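Local coordinates for uncharacterized hypothetical protein (Parabacteroides merdae, PDB 4EI0), which is of unknown function, a member of the DUF4466 family from a gut bacterium, built largely of antiparallel beta sheets, at residues 228-233 and 283-288. Sequence-based numbering, arbitrary orientation.
Sequences FVNNTK and ETADGK
K233 and E283 form an antiparallel hydrogen-bonded pair: K233 N donates to E283 O at 3.0 Å, and E283 N returns the bond to K233 O at 2.9 Å. Both N-H...O angles are close to 160°, as expected of a regular two-bond bridge. Their side chains leave the same face of the sheet and run side by side. Followed outward, the lysine begins with CB close to E283 O and a little farther from E283 CB. CG is anti to its own carbonyl carbon (chi1 -66°), and CD then passes 3.7 Å from E283 OE2, with CE slightly more distant. A bend at chi4 (51°) turns NZ, which stays 4.5 Å from E283 OE2, too far for a salt bridge. A water bridges this gap, accepting from K233 NZ and lying within hydrogen-bonding distance of E283 OE2 and T284 O. The other carboxylate oxygen, E283 OE1, forms a salt bridge with R290.

The backbones stay close past the pair, T232 and T284 CA atoms 4.9 Å apart, and separate after A285. T232 CG2 packs 3.5 Å from E283 O, while OG1 bonds to D194 O and accepts from a second water. A285 CB points toward 228-233 and lies 3.7 Å from N231 N. A285 occupies the second position of a type I turn, T284 to G287, closed by G287 N to T284 O at 2.8 Å. D286 OD1 accepts from T284 OG1 and, past the turn, from K288 N, an Asx turn. The turn joins strands 278-283 and 289-299; outermost strand 233-238 begins alongside the end of 278-283.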
ATOM      1  N   PHE B 228      13.107 -22.799 -55.701  1.00 64.46           N
ATOM      2  CA  PHE B 228      13.469 -23.147 -54.299  1.00 57.77           C
ATOM      3  C   PHE B 228      14.801 -23.899 -54.342  1.00 62.86           C
ATOM      4  O   PHE B 228      14.844 -25.097 -54.550  1.00 70.62           O
ATOM      5  CB  PHE B 228      12.375 -23.986 -53.635  1.00 64.52           C
ATOM      6  CG  PHE B 228      12.600 -24.311 -52.160  1.00 57.49           C
ATOM      7  CD1 PHE B 228      13.850 -24.268 -51.557  1.00 68.61           C
ATOM      8  CD2 PHE B 228      11.531 -24.746 -51.391  1.00 72.31           C
ATOM      9  CE1 PHE B 228      14.013 -24.622 -50.231  1.00 66.76           C
ATOM     10  CE2 PHE B 228      11.695 -25.078 -50.066  1.00 72.07           C
ATOM     11  CZ  PHE B 228      12.935 -25.022 -49.486  1.00 60.10           C
ATOM     12  N   VAL B 229      15.888 -23.174 -54.147  1.00 60.39           N
ATOM     13  CA  VAL B 229      17.238 -23.709 -54.297  1.00 57.21           C
ATOM     14  C   VAL B 229      18.048 -23.757 -52.960  1.00 64.74           C
ATOM     15  O   VAL B 229      19.084 -24.398 -52.883  1.00 57.47           O
ATOM     16  CB  VAL B 229      18.000 -22.841 -55.310  1.00 62.04           C
ATOM     17  CG1 VAL B 229      17.385 -22.984 -56.705  1.00 55.62           C
ATOM     18  CG2 VAL B 229      17.961 -21.383 -54.859  1.00 55.40           C
ATOM     19  N   ASN B 230      17.588 -23.104 -51.897  1.00 56.85           N
ATOM     20  CA  ASN B 230      18.309 -23.147 -50.615  1.00 47.31           C
ATOM     21  C   ASN B 230      18.303 -24.527 -49.950  1.00 48.41           C
ATOM     22  O   ASN B 230      17.253 -25.128 -49.738  1.00 55.46           O
ATOM     23  CB  ASN B 230      17.741 -22.117 -49.640  1.00 49.48           C
ATOM     24  CG  ASN B 230      17.940 -20.715 -50.111  1.00 58.29           C
ATOM     25  OD1 ASN B 230      18.705 -20.487 -51.035  1.00 63.39           O
ATOM     26  ND2 ASN B 230      17.263 -19.759 -49.480  1.00 61.39           N
ATOM     27  N   ASN B 231      19.492 -25.036 -49.645  1.00 56.98           N
ATOM     28  CA  ASN B 231      19.632 -26.319 -48.946  1.00 59.88           C
ATOM     29  C   ASN B 231      19.871 -26.097 -47.432  1.00 57.69           C
ATOM     30  O   ASN B 231      20.987 -25.948 -46.974  1.00 56.26           O
ATOM     31  CB  ASN B 231      20.754 -27.143 -49.565  1.00 63.09           C
ATOM     32  CG  ASN B 231      20.707 -28.584 -49.126  1.00 66.15           C
ATOM     33  OD1 ASN B 231      19.733 -29.055 -48.513  1.00 78.25           O
ATOM     34  ND2 ASN B 231      21.780 -29.283 -49.387  1.00 71.57           N
ATOM     35  N   THR B 232      18.785 -26.006 -46.694  1.00 45.45           N
ATOM     36  CA  THR B 232      18.824 -25.672 -45.280  1.00 52.30           C
ATOM     37  C   THR B 232      19.269 -26.874 -44.446  1.00 48.48           C
ATOM     38  O   THR B 232      18.867 -27.991 -44.724  1.00 49.91           O
ATOM     39  CB  THR B 232      17.415 -25.205 -44.856  1.00 53.41           C
ATOM     40  OG1 THR B 232      17.042 -24.090 -45.668  1.00 51.09           O
ATOM     41  CG2 THR B 232      17.381 -24.779 -43.395  1.00 46.01           C
ATOM     42  N   LYS B 233      20.122 -26.643 -43.453  1.00 49.15           N
ATOM     43  CA  LYS B 233      20.526 -27.682 -42.511  1.00 45.16           C
ATOM     44  C   LYS B 233      19.589 -27.700 -41.320  1.00 49.38           C
ATOM     45  O   LYS B 233      19.279 -26.642 -40.766  1.00 41.52           O
ATOM     46  CB  LYS B 233      21.930 -27.389 -41.966  1.00 47.68           C
ATOM     47  CG  LYS B 233      23.044 -27.472 -43.000  1.00 52.64           C
ATOM     48  CD  LYS B 233      24.377 -27.134 -42.322  1.00 64.47           C
ATOM     49  CE  LYS B 233      25.566 -27.478 -43.211  1.00 75.07           C
ATOM     50  NZ  LYS B 233      25.359 -26.870 -44.557  1.00 77.42           N
ATOM     51  N   GLU B 283      20.100 -24.027 -39.901  1.00 44.28           N
ATOM     52  CA  GLU B 283      21.127 -23.098 -40.409  1.00 45.05           C
ATOM     53  C   GLU B 283      20.878 -22.883 -41.884  1.00 43.35           C
ATOM     54  O   GLU B 283      20.710 -23.858 -42.614  1.00 42.32           O
ATOM     55  CB  GLU B 283      22.536 -23.645 -40.182  1.00 46.89           C
ATOM     56  CG  GLU B 283      23.671 -22.695 -40.633  1.00 51.96           C
ATOM     57  CD  GLU B 283      25.043 -23.284 -40.366  1.00 57.23           C
ATOM     58  OE1 GLU B 283      25.471 -23.250 -39.204  1.00 60.01           O
ATOM     59  OE2 GLU B 283      25.656 -23.854 -41.285  1.00 61.14           O
ATOM     60  N   THR B 284      20.823 -21.624 -42.319  1.00 47.10           N
ATOM     61  CA  THR B 284      20.462 -21.332 -43.701  1.00 46.85           C
ATOM     62  C   THR B 284      21.606 -21.709 -44.603  1.00 53.19           C
ATOM     63  O   THR B 284      22.777 -21.814 -44.145  1.00 45.89           O
ATOM     64  CB  THR B 284      20.106 -19.860 -43.934  1.00 42.62           C
ATOM     65  OG1 THR B 284      21.162 -19.037 -43.474  1.00 45.41           O
ATOM     66  CG2 THR B 284      18.888 -19.480 -43.143  1.00 41.25           C
ATOM     67  N   ALA B 285      21.284 -21.893 -45.890  1.00 52.35           N
ATOM     68  CA  ALA B 285      22.217 -22.479 -46.851  1.00 60.16           C
ATOM     69  C   ALA B 285      23.616 -21.837 -46.813  1.00 62.35           C
ATOM     70  O   ALA B 285      24.627 -22.525 -46.854  1.00 74.11           O
ATOM     71  CB  ALA B 285      21.632 -22.391 -48.262  1.00 74.39           C
ATOM     72  N   ASP B 286      23.643 -20.526 -46.721  1.00 60.40           N
ATOM     73  CA  ASP B 286      24.879 -19.757 -46.788  1.00 65.58           C
ATOM     74  C   ASP B 286      25.561 -19.597 -45.426  1.00 66.35           C
ATOM     75  O   ASP B 286      26.583 -18.942 -45.336  1.00 63.94           O
ATOM     76  CB  ASP B 286      24.555 -18.365 -47.357  1.00 69.84           C
ATOM     77  CG  ASP B 286      23.290 -17.692 -46.683  1.00 91.70           C
ATOM     78  OD1 ASP B 286      22.671 -18.226 -45.725  1.00 69.02           O
ATOM     79  OD2 ASP B 286      22.887 -16.597 -47.135  1.00 93.96           O
ATOM     80  N   GLY B 287      24.990 -20.154 -44.360  1.00 57.56           N
ATOM     81  CA  GLY B 287      25.547 -20.012 -42.995  1.00 53.70           C
ATOM     82  C   GLY B 287      25.257 -18.660 -42.346  1.00 51.41           C
ATOM     83  O   GLY B 287      25.703 -18.388 -41.239  1.00 49.82           O
ATOM     84  N   LYS B 288      24.460 -17.832 -43.014  1.00 45.95           N
ATOM     85  CA  LYS B 288      24.200 -16.479 -42.564  1.00 51.62           C
ATOM     86  C   LYS B 288      23.387 -16.433 -41.276  1.00 47.41           C
ATOM     87  O   LYS B 288      23.687 -15.638 -40.380  1.00 46.63           O
ATOM     88  CB  LYS B 288      23.495 -15.689 -43.665  1.00 53.05           C
ATOM     89  CG  LYS B 288      23.322 -14.204 -43.393  1.00 64.88           C
ATOM     90  CD  LYS B 288      23.412 -13.376 -44.685  1.00 87.66           C
ATOM     91  CE  LYS B 288      23.286 -11.869 -44.455  1.00 89.90           C
ATOM     92  NZ  LYS B 288      21.853 -11.512 -44.234  1.00 78.67           N
TER
HETATM   93  O   HOH W   1      18.787 -22.036 -46.363  1.00 47.19           O
HETATM   94  O   HOH W   2      24.973 -23.726 -43.902  1.00 60.65           O